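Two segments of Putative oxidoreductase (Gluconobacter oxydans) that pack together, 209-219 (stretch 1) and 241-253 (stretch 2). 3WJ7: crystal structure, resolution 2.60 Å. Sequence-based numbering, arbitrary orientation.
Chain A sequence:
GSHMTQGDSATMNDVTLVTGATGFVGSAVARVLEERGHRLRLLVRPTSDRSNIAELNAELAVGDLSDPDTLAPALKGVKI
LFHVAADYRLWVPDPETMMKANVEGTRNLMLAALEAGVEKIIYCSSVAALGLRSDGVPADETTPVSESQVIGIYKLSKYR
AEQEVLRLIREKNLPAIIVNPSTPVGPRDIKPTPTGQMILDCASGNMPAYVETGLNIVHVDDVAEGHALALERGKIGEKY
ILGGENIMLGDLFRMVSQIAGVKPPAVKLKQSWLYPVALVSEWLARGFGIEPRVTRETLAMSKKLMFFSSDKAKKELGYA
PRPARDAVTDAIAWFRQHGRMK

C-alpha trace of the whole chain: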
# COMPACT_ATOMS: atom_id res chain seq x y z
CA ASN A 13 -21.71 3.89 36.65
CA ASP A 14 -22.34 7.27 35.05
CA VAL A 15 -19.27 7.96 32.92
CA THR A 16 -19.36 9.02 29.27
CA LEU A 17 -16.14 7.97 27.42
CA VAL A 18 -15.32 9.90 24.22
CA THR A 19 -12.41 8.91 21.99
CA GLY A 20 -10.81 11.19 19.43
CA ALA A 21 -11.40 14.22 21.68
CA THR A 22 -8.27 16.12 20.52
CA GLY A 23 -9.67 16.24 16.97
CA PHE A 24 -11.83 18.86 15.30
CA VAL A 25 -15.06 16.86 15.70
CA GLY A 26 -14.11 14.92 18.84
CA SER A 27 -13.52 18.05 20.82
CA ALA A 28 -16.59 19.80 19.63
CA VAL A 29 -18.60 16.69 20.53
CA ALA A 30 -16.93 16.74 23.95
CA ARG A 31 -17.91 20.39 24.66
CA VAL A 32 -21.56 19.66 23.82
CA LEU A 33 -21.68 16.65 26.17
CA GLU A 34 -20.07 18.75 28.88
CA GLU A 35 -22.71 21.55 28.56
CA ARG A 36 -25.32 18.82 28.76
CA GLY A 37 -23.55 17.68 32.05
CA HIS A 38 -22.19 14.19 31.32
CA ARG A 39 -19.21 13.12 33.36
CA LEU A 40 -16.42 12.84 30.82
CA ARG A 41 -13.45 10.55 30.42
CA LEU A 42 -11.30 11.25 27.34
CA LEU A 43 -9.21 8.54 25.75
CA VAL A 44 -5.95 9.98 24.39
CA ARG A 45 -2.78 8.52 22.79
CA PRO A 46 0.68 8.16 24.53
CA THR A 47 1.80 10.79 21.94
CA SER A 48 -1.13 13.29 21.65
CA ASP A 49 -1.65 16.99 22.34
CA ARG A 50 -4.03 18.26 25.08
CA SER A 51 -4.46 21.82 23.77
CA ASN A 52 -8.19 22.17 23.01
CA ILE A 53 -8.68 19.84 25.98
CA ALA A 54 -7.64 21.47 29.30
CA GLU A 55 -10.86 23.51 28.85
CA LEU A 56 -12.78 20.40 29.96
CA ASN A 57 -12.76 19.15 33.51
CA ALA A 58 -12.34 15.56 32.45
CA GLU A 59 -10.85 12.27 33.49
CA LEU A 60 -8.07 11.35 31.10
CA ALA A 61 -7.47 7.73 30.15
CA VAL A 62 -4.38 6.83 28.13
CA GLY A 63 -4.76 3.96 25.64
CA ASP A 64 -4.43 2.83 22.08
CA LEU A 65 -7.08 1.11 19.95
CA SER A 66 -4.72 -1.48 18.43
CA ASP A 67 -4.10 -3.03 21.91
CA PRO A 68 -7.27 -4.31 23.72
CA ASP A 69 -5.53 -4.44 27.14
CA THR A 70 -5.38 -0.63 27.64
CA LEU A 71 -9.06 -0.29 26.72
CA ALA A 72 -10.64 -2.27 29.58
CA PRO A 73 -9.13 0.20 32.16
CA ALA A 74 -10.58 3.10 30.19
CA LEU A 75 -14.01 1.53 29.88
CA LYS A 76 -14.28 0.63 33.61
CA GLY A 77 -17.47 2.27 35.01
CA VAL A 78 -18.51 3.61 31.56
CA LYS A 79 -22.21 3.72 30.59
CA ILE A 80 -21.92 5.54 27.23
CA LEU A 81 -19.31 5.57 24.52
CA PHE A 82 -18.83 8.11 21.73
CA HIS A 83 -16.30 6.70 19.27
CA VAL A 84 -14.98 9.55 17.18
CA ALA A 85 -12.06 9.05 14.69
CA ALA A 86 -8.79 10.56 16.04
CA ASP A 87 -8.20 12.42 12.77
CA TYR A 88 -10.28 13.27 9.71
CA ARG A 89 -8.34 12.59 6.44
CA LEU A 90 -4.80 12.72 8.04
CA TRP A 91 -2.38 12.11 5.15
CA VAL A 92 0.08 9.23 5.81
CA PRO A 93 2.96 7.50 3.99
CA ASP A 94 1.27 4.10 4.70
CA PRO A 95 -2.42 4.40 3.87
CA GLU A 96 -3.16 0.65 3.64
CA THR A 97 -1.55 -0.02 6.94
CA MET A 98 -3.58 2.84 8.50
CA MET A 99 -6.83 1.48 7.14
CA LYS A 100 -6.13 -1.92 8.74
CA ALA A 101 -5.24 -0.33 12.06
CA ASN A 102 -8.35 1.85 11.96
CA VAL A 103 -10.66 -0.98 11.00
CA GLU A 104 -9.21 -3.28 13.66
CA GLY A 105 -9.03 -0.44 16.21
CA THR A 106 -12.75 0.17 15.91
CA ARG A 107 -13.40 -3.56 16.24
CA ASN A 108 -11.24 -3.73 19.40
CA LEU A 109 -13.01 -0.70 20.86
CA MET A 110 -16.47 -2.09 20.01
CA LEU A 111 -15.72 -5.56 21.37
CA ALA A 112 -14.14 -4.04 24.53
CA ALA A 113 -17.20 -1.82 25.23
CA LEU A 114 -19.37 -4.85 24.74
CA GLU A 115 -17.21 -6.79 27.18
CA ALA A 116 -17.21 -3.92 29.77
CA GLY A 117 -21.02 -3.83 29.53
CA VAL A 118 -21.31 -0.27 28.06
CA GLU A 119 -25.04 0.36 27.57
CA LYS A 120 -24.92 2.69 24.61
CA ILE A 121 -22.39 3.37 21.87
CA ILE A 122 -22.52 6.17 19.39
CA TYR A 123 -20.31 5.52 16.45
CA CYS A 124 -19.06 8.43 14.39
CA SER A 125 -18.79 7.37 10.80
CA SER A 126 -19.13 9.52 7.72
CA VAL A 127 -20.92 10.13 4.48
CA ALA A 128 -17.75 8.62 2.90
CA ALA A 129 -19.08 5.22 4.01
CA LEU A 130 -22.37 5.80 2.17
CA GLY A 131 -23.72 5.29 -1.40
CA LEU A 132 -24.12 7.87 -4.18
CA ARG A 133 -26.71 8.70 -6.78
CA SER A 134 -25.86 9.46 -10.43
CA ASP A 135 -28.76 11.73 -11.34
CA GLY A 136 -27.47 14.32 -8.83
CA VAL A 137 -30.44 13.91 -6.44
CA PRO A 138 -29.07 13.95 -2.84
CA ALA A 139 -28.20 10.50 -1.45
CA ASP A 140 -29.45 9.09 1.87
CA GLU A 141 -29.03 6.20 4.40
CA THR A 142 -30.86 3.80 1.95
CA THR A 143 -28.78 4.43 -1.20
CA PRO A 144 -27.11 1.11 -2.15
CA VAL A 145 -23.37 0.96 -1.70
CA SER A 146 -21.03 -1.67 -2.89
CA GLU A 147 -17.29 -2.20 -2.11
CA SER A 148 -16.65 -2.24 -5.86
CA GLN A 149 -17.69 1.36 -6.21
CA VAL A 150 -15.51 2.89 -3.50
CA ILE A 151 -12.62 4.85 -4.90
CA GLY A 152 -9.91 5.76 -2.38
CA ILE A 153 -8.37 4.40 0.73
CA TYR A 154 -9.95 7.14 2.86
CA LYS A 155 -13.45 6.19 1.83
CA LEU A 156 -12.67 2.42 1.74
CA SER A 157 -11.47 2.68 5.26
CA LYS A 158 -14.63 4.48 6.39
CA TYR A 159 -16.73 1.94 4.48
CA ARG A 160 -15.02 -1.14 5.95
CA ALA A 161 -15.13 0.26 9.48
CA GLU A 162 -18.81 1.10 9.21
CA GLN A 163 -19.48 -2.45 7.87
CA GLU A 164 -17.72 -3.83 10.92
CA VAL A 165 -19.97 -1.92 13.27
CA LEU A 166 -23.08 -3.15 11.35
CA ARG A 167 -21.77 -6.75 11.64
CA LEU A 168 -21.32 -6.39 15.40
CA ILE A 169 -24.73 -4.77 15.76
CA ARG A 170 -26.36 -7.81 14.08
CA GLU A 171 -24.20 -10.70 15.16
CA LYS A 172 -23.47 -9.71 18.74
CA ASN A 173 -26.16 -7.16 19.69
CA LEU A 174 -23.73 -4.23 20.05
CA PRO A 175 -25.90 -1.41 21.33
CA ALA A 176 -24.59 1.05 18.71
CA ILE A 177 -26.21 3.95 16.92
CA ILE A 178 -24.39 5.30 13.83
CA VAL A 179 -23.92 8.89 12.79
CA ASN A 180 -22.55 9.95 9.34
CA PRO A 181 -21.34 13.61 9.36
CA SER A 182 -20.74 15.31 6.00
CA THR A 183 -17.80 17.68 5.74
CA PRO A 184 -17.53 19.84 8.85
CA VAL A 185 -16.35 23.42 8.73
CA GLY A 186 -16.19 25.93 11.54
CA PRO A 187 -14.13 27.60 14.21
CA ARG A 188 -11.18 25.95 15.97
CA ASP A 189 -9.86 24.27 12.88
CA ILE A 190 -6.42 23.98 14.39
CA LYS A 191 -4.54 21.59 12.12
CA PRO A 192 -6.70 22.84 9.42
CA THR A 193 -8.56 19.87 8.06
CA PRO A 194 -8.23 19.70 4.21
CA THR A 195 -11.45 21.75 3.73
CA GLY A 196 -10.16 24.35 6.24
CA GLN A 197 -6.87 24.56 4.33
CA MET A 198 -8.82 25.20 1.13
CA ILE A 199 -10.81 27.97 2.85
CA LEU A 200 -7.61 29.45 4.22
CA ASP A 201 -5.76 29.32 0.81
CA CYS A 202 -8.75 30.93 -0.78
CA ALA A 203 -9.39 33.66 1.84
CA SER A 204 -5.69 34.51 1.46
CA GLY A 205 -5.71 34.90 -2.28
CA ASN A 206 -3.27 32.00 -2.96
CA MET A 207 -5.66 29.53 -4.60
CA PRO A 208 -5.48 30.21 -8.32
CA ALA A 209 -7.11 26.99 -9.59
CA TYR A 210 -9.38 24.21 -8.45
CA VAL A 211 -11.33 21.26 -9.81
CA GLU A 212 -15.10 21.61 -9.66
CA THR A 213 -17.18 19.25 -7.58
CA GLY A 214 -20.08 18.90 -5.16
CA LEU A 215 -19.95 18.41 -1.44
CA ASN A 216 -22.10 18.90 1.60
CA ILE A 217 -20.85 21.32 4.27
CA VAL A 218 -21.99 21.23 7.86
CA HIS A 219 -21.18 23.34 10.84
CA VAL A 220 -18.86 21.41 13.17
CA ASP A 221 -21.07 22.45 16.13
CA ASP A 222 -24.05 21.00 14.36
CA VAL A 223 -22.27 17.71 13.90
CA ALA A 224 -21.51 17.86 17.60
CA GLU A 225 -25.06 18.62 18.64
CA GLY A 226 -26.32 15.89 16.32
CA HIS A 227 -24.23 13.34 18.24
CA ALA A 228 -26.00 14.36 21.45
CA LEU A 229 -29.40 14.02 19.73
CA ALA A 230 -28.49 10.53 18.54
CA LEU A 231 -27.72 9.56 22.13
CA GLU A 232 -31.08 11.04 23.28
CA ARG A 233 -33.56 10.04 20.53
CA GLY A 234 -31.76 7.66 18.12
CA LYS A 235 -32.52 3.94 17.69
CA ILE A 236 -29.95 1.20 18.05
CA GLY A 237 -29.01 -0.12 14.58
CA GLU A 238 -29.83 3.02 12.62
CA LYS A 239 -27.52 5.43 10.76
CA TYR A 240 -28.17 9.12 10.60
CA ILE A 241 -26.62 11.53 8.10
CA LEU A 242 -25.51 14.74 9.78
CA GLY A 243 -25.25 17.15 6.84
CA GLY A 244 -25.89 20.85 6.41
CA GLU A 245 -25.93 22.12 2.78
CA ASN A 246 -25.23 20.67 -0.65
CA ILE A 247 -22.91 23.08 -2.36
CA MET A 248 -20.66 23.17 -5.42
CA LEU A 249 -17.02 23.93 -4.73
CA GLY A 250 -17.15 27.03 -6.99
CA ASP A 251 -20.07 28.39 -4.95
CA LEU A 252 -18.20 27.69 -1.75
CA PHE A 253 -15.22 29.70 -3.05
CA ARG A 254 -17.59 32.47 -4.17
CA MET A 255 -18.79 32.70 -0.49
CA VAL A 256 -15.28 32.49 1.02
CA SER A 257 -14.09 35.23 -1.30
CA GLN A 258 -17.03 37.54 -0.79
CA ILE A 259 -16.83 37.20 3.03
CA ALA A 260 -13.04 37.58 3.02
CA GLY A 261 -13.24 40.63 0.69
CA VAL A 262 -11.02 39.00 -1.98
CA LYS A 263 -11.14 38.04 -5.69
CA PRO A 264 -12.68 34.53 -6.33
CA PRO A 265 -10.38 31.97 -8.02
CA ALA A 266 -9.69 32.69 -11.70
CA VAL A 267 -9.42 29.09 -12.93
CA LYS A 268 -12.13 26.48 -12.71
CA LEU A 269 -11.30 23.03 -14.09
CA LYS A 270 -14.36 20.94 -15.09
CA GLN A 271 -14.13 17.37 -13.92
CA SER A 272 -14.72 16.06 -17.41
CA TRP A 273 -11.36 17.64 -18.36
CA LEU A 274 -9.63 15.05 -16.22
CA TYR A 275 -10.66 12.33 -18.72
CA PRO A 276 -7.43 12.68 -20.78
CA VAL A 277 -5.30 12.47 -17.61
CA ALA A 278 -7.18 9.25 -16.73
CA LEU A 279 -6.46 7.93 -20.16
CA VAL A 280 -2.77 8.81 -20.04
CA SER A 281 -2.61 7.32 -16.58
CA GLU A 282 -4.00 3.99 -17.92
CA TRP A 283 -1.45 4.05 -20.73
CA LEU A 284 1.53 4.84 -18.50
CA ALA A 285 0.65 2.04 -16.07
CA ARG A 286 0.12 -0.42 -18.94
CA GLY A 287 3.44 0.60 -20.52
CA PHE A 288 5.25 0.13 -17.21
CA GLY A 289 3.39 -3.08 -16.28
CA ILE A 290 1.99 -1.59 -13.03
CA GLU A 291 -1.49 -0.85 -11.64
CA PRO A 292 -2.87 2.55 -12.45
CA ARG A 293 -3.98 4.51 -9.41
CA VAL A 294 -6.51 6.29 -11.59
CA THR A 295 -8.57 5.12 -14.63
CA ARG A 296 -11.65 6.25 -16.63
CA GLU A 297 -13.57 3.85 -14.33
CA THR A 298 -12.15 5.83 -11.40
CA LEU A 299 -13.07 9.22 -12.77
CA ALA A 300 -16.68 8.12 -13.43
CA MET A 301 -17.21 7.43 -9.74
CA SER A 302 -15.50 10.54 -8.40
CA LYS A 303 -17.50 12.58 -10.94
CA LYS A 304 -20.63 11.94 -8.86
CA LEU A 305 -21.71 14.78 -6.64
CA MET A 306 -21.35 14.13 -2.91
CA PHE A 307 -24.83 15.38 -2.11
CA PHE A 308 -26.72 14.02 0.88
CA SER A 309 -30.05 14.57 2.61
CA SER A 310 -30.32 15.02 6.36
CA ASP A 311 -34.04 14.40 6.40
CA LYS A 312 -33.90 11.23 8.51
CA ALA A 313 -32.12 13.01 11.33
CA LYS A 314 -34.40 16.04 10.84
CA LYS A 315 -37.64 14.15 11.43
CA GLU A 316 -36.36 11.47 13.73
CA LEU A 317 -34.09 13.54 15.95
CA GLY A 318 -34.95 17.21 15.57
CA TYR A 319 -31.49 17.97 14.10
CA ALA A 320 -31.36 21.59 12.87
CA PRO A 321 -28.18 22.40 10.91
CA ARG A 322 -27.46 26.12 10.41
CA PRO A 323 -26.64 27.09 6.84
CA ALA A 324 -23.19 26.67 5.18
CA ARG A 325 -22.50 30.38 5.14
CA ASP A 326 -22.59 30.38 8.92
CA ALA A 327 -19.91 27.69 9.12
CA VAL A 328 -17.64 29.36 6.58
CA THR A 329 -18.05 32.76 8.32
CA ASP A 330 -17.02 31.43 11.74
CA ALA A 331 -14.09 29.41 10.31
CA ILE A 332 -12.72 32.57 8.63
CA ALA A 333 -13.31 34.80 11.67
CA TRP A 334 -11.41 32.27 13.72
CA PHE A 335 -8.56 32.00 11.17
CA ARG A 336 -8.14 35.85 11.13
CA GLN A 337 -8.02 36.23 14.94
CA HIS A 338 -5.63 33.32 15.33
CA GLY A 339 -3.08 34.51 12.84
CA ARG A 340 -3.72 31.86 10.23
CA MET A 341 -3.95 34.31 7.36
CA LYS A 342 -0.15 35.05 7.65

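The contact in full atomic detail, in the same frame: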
# COMPACT_ATOMS: atom_id res chain seq x y z
N ALA A 209 -6.38 28.00 -8.82
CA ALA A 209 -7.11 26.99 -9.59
C ALA A 209 -7.72 25.98 -8.65
O ALA A 209 -7.35 25.90 -7.45
CB ALA A 209 -6.20 26.29 -10.59
N TYR A 210 -8.67 25.23 -9.19
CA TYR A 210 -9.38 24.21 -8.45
C TYR A 210 -10.19 23.40 -9.44
O TYR A 210 -10.50 23.88 -10.52
CB TYR A 210 -10.30 24.81 -7.38
CG TYR A 210 -11.54 25.51 -7.87
CD1 TYR A 210 -12.76 24.83 -7.93
CD2 TYR A 210 -11.51 26.84 -8.25
CE1 TYR A 210 -13.91 25.46 -8.41
CE2 TYR A 210 -12.66 27.49 -8.70
CZ TYR A 210 -13.85 26.81 -8.78
OH TYR A 210 -14.98 27.46 -9.23
N VAL A 211 -10.54 22.19 -9.02
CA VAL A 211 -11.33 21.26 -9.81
C VAL A 211 -12.72 21.24 -9.22
O VAL A 211 -12.87 21.05 -8.01
CB VAL A 211 -10.70 19.84 -9.78
CG1 VAL A 211 -11.52 18.88 -10.60
CG2 VAL A 211 -9.25 19.88 -10.25
N GLU A 212 -13.71 21.48 -10.07
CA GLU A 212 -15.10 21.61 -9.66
C GLU A 212 -15.57 20.28 -9.08
O GLU A 212 -15.17 19.20 -9.52
CB GLU A 212 -15.98 22.02 -10.86
CG GLU A 212 -17.48 22.31 -10.60
CD GLU A 212 -17.76 23.40 -9.53
OE1 GLU A 212 -17.36 23.26 -8.36
OE2 GLU A 212 -18.41 24.42 -9.84
N THR A 213 -16.39 20.38 -8.05
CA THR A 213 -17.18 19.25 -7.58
C THR A 213 -18.21 19.65 -6.53
O THR A 213 -18.29 20.83 -6.16
CB THR A 213 -16.33 18.07 -7.08
OG1 THR A 213 -17.18 16.92 -7.01
CG2 THR A 213 -15.66 18.35 -5.74
N GLY A 214 -18.98 18.67 -6.08
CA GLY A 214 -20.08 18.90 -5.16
C GLY A 214 -19.79 18.26 -3.84
O GLY A 214 -19.31 17.13 -3.78
N LEU A 215 -20.09 18.97 -2.76
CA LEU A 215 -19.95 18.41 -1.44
C LEU A 215 -21.08 18.94 -0.60
O LEU A 215 -21.89 19.71 -1.07
CB LEU A 215 -18.56 18.68 -0.81
CG LEU A 215 -17.87 20.05 -0.53
CD1 LEU A 215 -16.38 19.86 -0.86
CD2 LEU A 215 -18.37 21.27 -1.30
N ASN A 216 -21.12 18.49 0.65
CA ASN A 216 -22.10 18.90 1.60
C ASN A 216 -21.29 19.41 2.76
O ASN A 216 -20.52 18.64 3.35
CB ASN A 216 -22.89 17.67 2.02
CG ASN A 216 -24.02 17.98 2.98
OD1 ASN A 216 -23.82 18.48 4.09
ND2 ASN A 216 -25.22 17.61 2.58
N ILE A 217 -21.50 20.68 3.12
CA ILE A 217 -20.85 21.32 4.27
C ILE A 217 -21.78 21.46 5.47
O ILE A 217 -22.98 21.69 5.32
CB ILE A 217 -20.21 22.65 3.85
CG1 ILE A 217 -18.89 22.27 3.16
CG2 ILE A 217 -19.91 23.54 5.05
CD1 ILE A 217 -18.39 23.31 2.23
N VAL A 218 -21.22 21.30 6.66
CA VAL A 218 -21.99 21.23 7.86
C VAL A 218 -21.20 21.87 8.95
O VAL A 218 -20.01 21.62 9.07
CB VAL A 218 -22.29 19.78 8.27
CG1 VAL A 218 -21.00 18.95 8.45
CG2 VAL A 218 -23.15 19.76 9.52
N HIS A 219 -21.86 22.70 9.75
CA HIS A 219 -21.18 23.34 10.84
C HIS A 219 -20.71 22.24 11.79
O HIS A 219 -21.46 21.32 12.08
CB HIS A 219 -22.11 24.32 11.56
CG HIS A 219 -21.38 25.36 12.34
ND1 HIS A 219 -20.62 25.04 13.45
CD2 HIS A 219 -21.25 26.69 12.15
CE1 HIS A 219 -20.04 26.14 13.90
NE2 HIS A 219 -20.40 27.16 13.14
N ILE A 241 -27.47 10.52 8.78
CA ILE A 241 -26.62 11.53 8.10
C ILE A 241 -26.68 12.86 8.85
O ILE A 241 -27.75 13.33 9.18
CB ILE A 241 -27.07 11.75 6.64
CG1 ILE A 241 -26.77 10.52 5.79
CG2 ILE A 241 -26.38 12.96 6.02
CD1 ILE A 241 -27.67 10.31 4.61
N LEU A 242 -25.53 13.46 9.12
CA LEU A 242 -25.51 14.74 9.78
C LEU A 242 -24.93 15.74 8.83
O LEU A 242 -23.78 16.11 8.96
CB LEU A 242 -24.71 14.67 11.07
CG LEU A 242 -25.24 13.79 12.24
CD1 LEU A 242 -24.38 14.02 13.50
CD2 LEU A 242 -26.77 13.96 12.57
N GLY A 243 -25.72 16.19 7.85
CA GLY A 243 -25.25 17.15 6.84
C GLY A 243 -25.68 18.55 7.19
O GLY A 243 -26.38 18.74 8.17
N GLY A 244 -25.28 19.52 6.38
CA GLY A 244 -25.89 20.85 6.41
C GLY A 244 -26.46 21.22 5.03
O GLY A 244 -27.69 21.21 4.84
N GLU A 245 -25.58 21.52 4.08
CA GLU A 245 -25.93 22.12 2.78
C GLU A 245 -25.15 21.50 1.64
O GLU A 245 -23.94 21.30 1.73
CB GLU A 245 -25.59 23.60 2.83
CG GLU A 245 -26.28 24.47 1.80
CD GLU A 245 -25.97 25.96 1.98
OE1 GLU A 245 -26.17 26.52 3.10
OE2 GLU A 245 -25.52 26.58 1.00
N ASN A 246 -25.85 21.19 0.56
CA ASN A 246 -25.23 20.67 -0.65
C ASN A 246 -24.79 21.83 -1.51
O ASN A 246 -25.61 22.66 -1.94
CB ASN A 246 -26.17 19.72 -1.39
CG ASN A 246 -26.41 18.41 -0.62
OD1 ASN A 246 -25.45 17.67 -0.25
ND2 ASN A 246 -27.68 18.10 -0.36
N ILE A 247 -23.48 21.91 -1.73
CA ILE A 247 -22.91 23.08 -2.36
C ILE A 247 -21.80 22.70 -3.36
O ILE A 247 -21.07 21.74 -3.16
CB ILE A 247 -22.48 24.12 -1.30
CG1 ILE A 247 -22.33 25.53 -1.94
CG2 ILE A 247 -21.25 23.65 -0.54
CD1 ILE A 247 -21.79 26.65 -1.06
N MET A 248 -21.72 23.41 -4.47
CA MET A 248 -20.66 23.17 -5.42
C MET A 248 -19.43 23.89 -4.90
O MET A 248 -19.55 24.84 -4.14
CB MET A 248 -21.02 23.65 -6.84
CG MET A 248 -22.27 23.00 -7.48
SD MET A 248 -22.23 21.23 -7.85
CE MET A 248 -20.64 20.95 -8.66
N LEU A 249 -18.25 23.42 -5.29
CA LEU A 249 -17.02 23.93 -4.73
C LEU A 249 -16.82 25.39 -5.19
O LEU A 249 -16.35 26.24 -4.43
CB LEU A 249 -15.87 22.99 -5.12
CG LEU A 249 -14.55 23.00 -4.36
CD1 LEU A 249 -14.70 22.90 -2.85
CD2 LEU A 249 -13.65 21.87 -4.85
N GLY A 250 -17.20 25.68 -6.44
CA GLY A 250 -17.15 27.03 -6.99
C GLY A 250 -17.98 28.01 -6.15
O GLY A 250 -17.52 29.13 -5.84
N ASP A 251 -19.17 27.57 -5.75
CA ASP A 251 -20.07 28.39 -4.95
C ASP A 251 -19.49 28.63 -3.57
O ASP A 251 -19.53 29.75 -3.07
CB ASP A 251 -21.46 27.77 -4.85
CG ASP A 251 -22.19 27.75 -6.19
OD1 ASP A 251 -21.94 28.65 -7.03
OD2 ASP A 251 -22.99 26.82 -6.42
N LEU A 252 -18.95 27.58 -2.98
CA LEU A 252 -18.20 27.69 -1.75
C LEU A 252 -17.12 28.77 -1.81
O LEU A 252 -17.03 29.61 -0.91
CB LEU A 252 -17.54 26.34 -1.40
CG LEU A 252 -16.77 26.35 -0.08
CD1 LEU A 252 -17.68 26.71 1.10
CD2 LEU A 252 -16.09 25.02 0.16
N PHE A 253 -16.30 28.73 -2.86
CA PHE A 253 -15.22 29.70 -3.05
C PHE A 253 -15.72 31.11 -3.34
O PHE A 253 -15.16 32.07 -2.82
CB PHE A 253 -14.22 29.24 -4.10
CG PHE A 253 -13.46 28.01 -3.72
CD1 PHE A 253 -13.21 27.02 -4.66
CD2 PHE A 253 -12.97 27.86 -2.42
CE1 PHE A 253 -12.50 25.88 -4.30
CE2 PHE A 253 -12.28 26.73 -2.05
CZ PHE A 253 -12.04 25.74 -3.00

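Residues 214-219 and 245-248 pair as antiparallel β-strands, and the second strand runs directly into a helix that begins at Leu 249. Two residue pairs carry the ladder. Leu 215 N donates to Ile 247 O (3.0 Å) and Ile 247 N returns a bond to Leu 215 O (2.8 Å), both nearly linear; Ile 217 N and Glu 245 O (2.9 Å) and Glu 245 N and Ile 217 O (2.9 Å) repeat the pattern with more bent geometry. Between and beyond them lie the non-hydrogen-bonded pairs Asn 216-Asn 246 and Gly 214-Met 248, where the CA atoms approach to 4.2 and 4.3 Å. Here CA-H...O contacts supplement the ladder, the shortest from Asn 216 CA to Glu 245 O at 3.0 Å. Past the last bridge, Leu 249 N still reaches Thr 213 O (2.7 Å), so the pairing is extended by one bond into the first turn of the helix.

Met 248 occupies the N-cap position of that helix, and the side chain of Glu 212 reaches the start of the helix. Glu 212 OE1 accepts a hydrogen bond from Gly 250 N (3.1 Å) and a weak one from Thr 213 N (3.1 Å), the latter tying the carboxylate to the backbone of the following residue. The absence of a side chain at Gly 250 matters here: a CB would lie 2.8 Å from Tyr 210 OH, a clash, and 3.1 Å from Glu 212 OE2.

On the sheet face bearing Asn 216 and Asn 246, the two amides interact directly, Asn 216 ND2 donating to Asn 246 OD1 (2.8 Å). Asn 216 OD1 accepts from Gly 244 N (2.9 Å), so this one side chain links the strand to the loop preceding its partner. That loop packs closely enough to depend on glycine: a CB on Gly 243 would come within 2.9 Å of Asn 216 OD1, and one on Gly 244 within 2.4 Å of Ile 217 O.

The face bearing Leu 215, Ile 217 and Ile 247 is largely apolar. Ile 247 CG2 contacts both Leu 215 CD2 (3.8 Å) and Ile 217 CD1 (4.0 Å), and the helix adds to the cluster through Leu 249 CD1, 4.0 Å from Leu 215 CD1, and Leu 252 CD2, 3.5 Å from Ile 217 CD1. Farther along, Phe 253 directs its edge at the face of Tyr 210, with ring centroids 5.0 Å apart and planes at 73°; Phe 253 CE1 lies 3.7 Å from Tyr 210 CG.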